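PDB 4CCW: carboxyl esterase NP, which catalyses the hydrolysis of carboxylic esters to an alcohol and a carboxylate, naproxen esters among them. Local coordinates for residues His61-Asn73 / Asn190-Ala202. Numbering follows the deposited sequence.
With VKC ((2-hydroxyethoxy)acetic acid), chain B.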
loop_
_atom_site.group_PDB
_atom_site.type_symbol
_atom_site.label_atom_id
_atom_site.label_comp_id
_atom_site.label_asym_id
_atom_site.label_seq_id
_atom_site.Cartn_x
_atom_site.Cartn_y
_atom_site.Cartn_z
ATOM N N HIS A 61 -0.168 -2.261 1.073
ATOM C CA HIS A 61 -1.417 -1.907 0.378
ATOM C C HIS A 61 -1.695 -0.416 0.273
ATOM O O HIS A 61 -1.053 0.402 0.947
ATOM C CB HIS A 61 -2.552 -2.536 1.162
ATOM C CG HIS A 61 -2.604 -2.064 2.595
ATOM N ND1 HIS A 61 -3.197 -0.918 2.948
ATOM C CD2 HIS A 61 -2.066 -2.609 3.766
ATOM C CE1 HIS A 61 -3.066 -0.733 4.280
ATOM N NE2 HIS A 61 -2.378 -1.768 4.778
ATOM N N GLY A 62 -2.696 -0.057 -0.534
ATOM C CA GLY A 62 -3.154 1.342 -0.639
ATOM C C GLY A 62 -4.012 1.766 0.539
ATOM O O GLY A 62 -4.543 0.917 1.252
ATOM N N ALA A 63 -4.155 3.073 0.744
ATOM C CA ALA A 63 -4.931 3.592 1.884
ATOM C C ALA A 63 -6.340 3.012 1.925
ATOM O O ALA A 63 -7.011 2.943 0.902
ATOM C CB ALA A 63 -5.003 5.123 1.864
ATOM N N LEU A 64 -6.752 2.584 3.115
ATOM C CA LEU A 64 -8.136 2.167 3.422
ATOM C C LEU A 64 -8.542 0.809 2.834
ATOM O O LEU A 64 -9.653 0.328 3.101
ATOM C CB LEU A 64 -9.156 3.243 3.018
ATOM C CG LEU A 64 -8.935 4.691 3.467
ATOM C CD1 LEU A 64 -10.108 5.515 2.963
ATOM C CD2 LEU A 64 -8.779 4.820 4.980
ATOM N N PHE A 65 -7.633 0.196 2.071
ATOM C CA PHE A 65 -7.927 -1.015 1.299
ATOM C C PHE A 65 -7.536 -2.319 2.009
ATOM O O PHE A 65 -8.099 -3.367 1.718
ATOM C CB PHE A 65 -7.231 -0.948 -0.075
ATOM C CG PHE A 65 -8.048 -0.290 -1.162
ATOM C CD1 PHE A 65 -9.039 0.643 -0.864
ATOM C CD2 PHE A 65 -7.816 -0.611 -2.503
ATOM C CE1 PHE A 65 -9.778 1.243 -1.877
ATOM C CE2 PHE A 65 -8.560 -0.022 -3.515
ATOM C CZ PHE A 65 -9.534 0.914 -3.204
ATOM N N SER A 66 -6.580 -2.236 2.935
ATOM C CA SER A 66 -5.966 -3.400 3.618
ATOM C C SER A 66 -5.155 -4.326 2.702
ATOM O O SER A 66 -5.157 -4.190 1.472
ATOM C CB SER A 66 -7.008 -4.223 4.420
ATOM O OG SER A 66 -7.672 -5.163 3.592
ATOM N N SER A 67 -4.501 -5.312 3.317
ATOM C CA SER A 67 -3.722 -6.308 2.593
ATOM C C SER A 67 -4.556 -7.227 1.704
ATOM O O SER A 67 -4.018 -7.893 0.818
ATOM C CB SER A 67 -2.927 -7.152 3.580
ATOM O OG SER A 67 -1.884 -6.385 4.138
ATOM N N THR A 68 -5.869 -7.272 1.936
ATOM C CA THR A 68 -6.736 -8.142 1.150
ATOM C C THR A 68 -6.802 -7.725 -0.324
ATOM O O THR A 68 -7.260 -8.520 -1.153
ATOM C CB THR A 68 -8.178 -8.176 1.698
ATOM O OG1 THR A 68 -8.745 -6.861 1.596
ATOM C CG2 THR A 68 -8.206 -8.657 3.141
ATOM N N MET A 69 -6.348 -6.502 -0.640
ATOM C CA MET A 69 -6.412 -5.968 -2.012
ATOM C C MET A 69 -5.521 -6.711 -3.002
ATOM O O MET A 69 -5.696 -6.566 -4.205
ATOM C CB MET A 69 -6.076 -4.471 -2.068
ATOM C CG MET A 69 -4.622 -4.123 -1.801
ATOM S SD MET A 69 -4.245 -2.429 -2.310
ATOM C CE MET A 69 -3.945 -2.601 -4.068
ATOM N N TRP A 70 -4.570 -7.487 -2.494
ATOM C CA TRP A 70 -3.583 -8.168 -3.356
ATOM C C TRP A 70 -4.064 -9.446 -4.013
ATOM O O TRP A 70 -3.265 -10.169 -4.635
ATOM C CB TRP A 70 -2.296 -8.428 -2.581
ATOM C CG TRP A 70 -1.618 -7.178 -2.073
ATOM C CD1 TRP A 70 -1.402 -6.805 -0.753
ATOM C CD2 TRP A 70 -1.030 -6.097 -2.880
ATOM N NE1 TRP A 70 -0.763 -5.585 -0.687
ATOM C CE2 TRP A 70 -0.500 -5.116 -1.930
ATOM C CE3 TRP A 70 -0.905 -5.852 -4.248
ATOM C CZ2 TRP A 70 0.136 -3.947 -2.353
ATOM C CZ3 TRP A 70 -0.267 -4.671 -4.660
ATOM C CH2 TRP A 70 0.234 -3.743 -3.729
ATOM N N TYR A 71 -5.368 -9.729 -3.929
ATOM C CA TYR A 71 -5.902 -10.986 -4.487
ATOM C C TYR A 71 -5.648 -11.226 -5.990
ATOM O O TYR A 71 -5.524 -12.387 -6.391
ATOM C CB TYR A 71 -7.385 -11.214 -4.115
ATOM C CG TYR A 71 -8.364 -10.247 -4.745
ATOM C CD1 TYR A 71 -8.877 -10.474 -6.018
ATOM C CD2 TYR A 71 -8.782 -9.100 -4.060
ATOM C CE1 TYR A 71 -9.763 -9.582 -6.604
ATOM C CE2 TYR A 71 -9.678 -8.210 -4.628
ATOM C CZ TYR A 71 -10.158 -8.446 -5.898
ATOM O OH TYR A 71 -11.040 -7.565 -6.471
ATOM N N PRO A 72 -5.547 -10.154 -6.814
ATOM C CA PRO A 72 -5.308 -10.384 -8.248
ATOM C C PRO A 72 -3.847 -10.635 -8.607
ATOM O O PRO A 72 -3.536 -10.930 -9.766
ATOM C CB PRO A 72 -5.744 -9.065 -8.902
ATOM C CG PRO A 72 -6.400 -8.254 -7.835
ATOM C CD PRO A 72 -5.835 -8.736 -6.543
ATOM N N ASN A 73 -2.962 -10.506 -7.629
ATOM C CA ASN A 73 -1.527 -10.465 -7.900
ATOM C C ASN A 73 -0.804 -11.573 -7.174
ATOM O O ASN A 73 0.285 -11.978 -7.572
ATOM C CB ASN A 73 -0.929 -9.125 -7.450
ATOM C CG ASN A 73 -1.821 -7.947 -7.767
ATOM O OD1 ASN A 73 -2.511 -7.430 -6.878
ATOM N ND2 ASN A 73 -1.843 -7.529 -9.038
ATOM N N ASN A 190 -16.157 -1.846 -11.420
ATOM C CA ASN A 190 -16.577 -3.247 -11.497
ATOM C C ASN A 190 -15.428 -4.247 -11.645
ATOM O O ASN A 190 -15.649 -5.461 -11.588
ATOM C CB ASN A 190 -17.599 -3.445 -12.619
ATOM C CG ASN A 190 -18.925 -2.771 -12.327
ATOM O OD1 ASN A 190 -19.271 -1.764 -12.945
ATOM N ND2 ASN A 190 -19.672 -3.318 -11.374
ATOM N N VAL A 191 -14.204 -3.748 -11.836
ATOM C CA VAL A 191 -13.028 -4.618 -11.798
ATOM C C VAL A 191 -12.770 -5.089 -10.362
ATOM O O VAL A 191 -12.189 -6.145 -10.158
ATOM C CB VAL A 191 -11.751 -3.983 -12.411
ATOM C CG1 VAL A 191 -11.997 -3.523 -13.844
ATOM C CG2 VAL A 191 -11.234 -2.845 -11.552
ATOM N N LEU A 192 -13.218 -4.306 -9.381
ATOM C CA LEU A 192 -13.158 -4.708 -7.970
ATOM C C LEU A 192 -14.217 -5.754 -7.658
ATOM O O LEU A 192 -15.372 -5.615 -8.063
ATOM C CB LEU A 192 -13.380 -3.502 -7.050
ATOM C CG LEU A 192 -12.452 -2.289 -7.090
ATOM C CD1 LEU A 192 -12.905 -1.284 -6.043
ATOM C CD2 LEU A 192 -11.010 -2.684 -6.854
ATOM N N HIS A 193 -13.832 -6.801 -6.933
ATOM C CA HIS A 193 -14.786 -7.814 -6.503
ATOM C C HIS A 193 -15.781 -7.221 -5.524
ATOM O O HIS A 193 -15.394 -6.456 -4.627
ATOM C CB HIS A 193 -14.053 -9.013 -5.899
ATOM C CG HIS A 193 -14.894 -10.262 -5.810
ATOM N ND1 HIS A 193 -15.823 -10.444 -4.850
ATOM C CD2 HIS A 193 -14.923 -11.403 -6.610
ATOM C CE1 HIS A 193 -16.414 -11.642 -5.023
ATOM N NE2 HIS A 193 -15.859 -12.228 -6.100
ATOM N N PRO A 194 -17.080 -7.536 -5.695
ATOM C CA PRO A 194 -18.117 -7.051 -4.770
ATOM C C PRO A 194 -17.818 -7.336 -3.289
ATOM O O PRO A 194 -18.190 -6.540 -2.431
ATOM C CB PRO A 194 -19.370 -7.804 -5.218
ATOM C CG PRO A 194 -19.134 -8.103 -6.659
ATOM C CD PRO A 194 -17.658 -8.341 -6.793
ATOM N N ILE A 195 -17.134 -8.440 -2.999
ATOM C CA ILE A 195 -16.802 -8.791 -1.614
ATOM C C ILE A 195 -15.726 -7.849 -1.089
ATOM O O ILE A 195 -15.782 -7.405 0.064
ATOM C CB ILE A 195 -16.393 -10.276 -1.458
ATOM C CG1 ILE A 195 -17.618 -11.183 -1.651
ATOM C CG2 ILE A 195 -15.808 -10.540 -0.077
ATOM C CD1 ILE A 195 -17.340 -12.670 -1.557
ATOM N N PHE A 196 -14.774 -7.517 -1.953
ATOM C CA PHE A 196 -13.740 -6.554 -1.605
ATOM C C PHE A 196 -14.356 -5.185 -1.333
ATOM O O PHE A 196 -13.967 -4.497 -0.387
ATOM C CB PHE A 196 -12.666 -6.444 -2.691
ATOM C CG PHE A 196 -11.611 -5.432 -2.366
ATOM C CD1 PHE A 196 -10.616 -5.727 -1.437
ATOM C CD2 PHE A 196 -11.633 -4.166 -2.944
ATOM C CE1 PHE A 196 -9.655 -4.788 -1.108
ATOM C CE2 PHE A 196 -10.684 -3.215 -2.607
ATOM C CZ PHE A 196 -9.685 -3.530 -1.693
ATOM N N VAL A 197 -15.312 -4.791 -2.175
ATOM C CA VAL A 197 -15.984 -3.497 -2.026
ATOM C C VAL A 197 -16.774 -3.455 -0.722
ATOM O O VAL A 197 -16.757 -2.429 -0.031
ATOM C CB VAL A 197 -16.904 -3.144 -3.226
ATOM C CG1 VAL A 197 -17.654 -1.838 -2.967
ATOM C CG2 VAL A 197 -16.099 -3.022 -4.510
ATOM N N LYS A 198 -17.478 -4.547 -0.407
ATOM C CA LYS A 198 -18.202 -4.668 0.858
ATOM C C LYS A 198 -17.294 -4.400 2.054
ATOM O O LYS A 198 -17.705 -3.734 3.008
ATOM C CB LYS A 198 -18.864 -6.046 1.003
ATOM C CG LYS A 198 -20.239 -6.159 0.363
ATOM C CD LYS A 198 -20.874 -7.500 0.705
ATOM C CE LYS A 198 -22.307 -7.598 0.198
ATOM N NZ LYS A 198 -23.059 -8.708 0.849
ATOM N N GLN A 199 -16.066 -4.921 1.994
ATOM C CA GLN A 199 -15.068 -4.677 3.035
ATOM C C GLN A 199 -14.646 -3.210 3.093
ATOM O O GLN A 199 -14.503 -2.631 4.172
ATOM C CB GLN A 199 -13.841 -5.584 2.850
ATOM C CG GLN A 199 -12.759 -5.380 3.908
ATOM C CD GLN A 199 -11.402 -5.930 3.510
ATOM O OE1 GLN A 199 -11.266 -6.633 2.514
ATOM N NE2 GLN A 199 -10.392 -5.621 4.302
ATOM N N PHE A 200 -14.425 -2.618 1.926
ATOM C CA PHE A 200 -14.012 -1.223 1.853
ATOM C C PHE A 200 -15.105 -0.341 2.472
ATOM O O PHE A 200 -14.811 0.548 3.272
ATOM C CB PHE A 200 -13.698 -0.831 0.403
ATOM C CG PHE A 200 -13.419 0.631 0.213
ATOM C CD1 PHE A 200 -12.279 1.218 0.760
ATOM C CD2 PHE A 200 -14.282 1.425 -0.540
ATOM C CE1 PHE A 200 -12.018 2.567 0.585
ATOM C CE2 PHE A 200 -14.025 2.774 -0.721
ATOM C CZ PHE A 200 -12.887 3.350 -0.163
ATOM N N GLN A 201 -16.358 -0.619 2.121
ATOM C CA GLN A 201 -17.503 0.083 2.688
ATOM C C GLN A 201 -17.555 -0.064 4.212
ATOM O O GLN A 201 -17.778 0.927 4.928
ATOM C CB GLN A 201 -18.810 -0.427 2.058
ATOM C CG GLN A 201 -18.900 -0.214 0.551
ATOM C CD GLN A 201 -20.250 -0.600 -0.035
ATOM O OE1 GLN A 201 -20.570 -1.786 -0.175
ATOM N NE2 GLN A 201 -21.040 0.400 -0.403
ATOM N N ALA A 202 -17.347 -1.291 4.702
ATOM C CA ALA A 202 -17.442 -1.560 6.140
ATOM C C ALA A 202 -16.322 -0.833 6.878
ATOM O O ALA A 202 -16.520 -0.331 7.988
ATOM C CB ALA A 202 -17.437 -3.061 6.433
HETATM C C VKC B . -7.208 5.346 -1.372
HETATM O O VKC B . -6.381 6.135 -1.876
HETATM C CA VKC B . -8.114 5.849 -0.272
HETATM C CD VKC B . -7.851 8.385 2.255
HETATM C CG VKC B . -8.407 7.895 0.918
HETATM O OAD VKC B . -7.492 6.961 0.365
HETATM O OE1 VKC B . -8.919 8.627 3.184
HETATM O OXT VKC B . -7.307 4.157 -1.745
HETATM O O HOH W 1 -12.193 1.254 4.378
HETATM O O HOH W 2 -10.486 -7.589 -9.000
#
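F65 and F196 meet in a T-shaped stack: the F196 edge points at one face of F65, with planes at 79° and CZ of F196 3.6 Å from CD2 of F65. F65 in turn sets its own edge against a face of F200, in an offset edge-to-face pair with centroids 5.2 Å apart. With CG anti to the backbone N (chi1 179°), F196 extends its ring from the helix toward the loop, and CB of M69 touches its CE1.

The polar grip centres on Q199, whose extended chain brings its amide to two hydroxyls. T68 OG1 donates to Q199 OE1 (2.7 Å), while Q199 NE2 gives S66 OG a rather bent bond (2.8 Å, 137°). S24 and Y17 of helix 12-24 bind the same amide. A leucine here would probably leave both hydroxyls without their amide partner and lose the amide's bonds to S24 and Y17.

Farther along the loop, Y71 OH accepts an almost straight bond from H193 N (2.9 Å), just before helix 194-205. One water bridges L64 O and F200 O.

F65 turns its opposite face to the carboxylate oxygen OXT of VKC. The arrangement joins the loop after strand 56-60, where alpha/beta hydrolases usually carry part of the oxyanion hole, to helix 194-205 beside the ligand pocket.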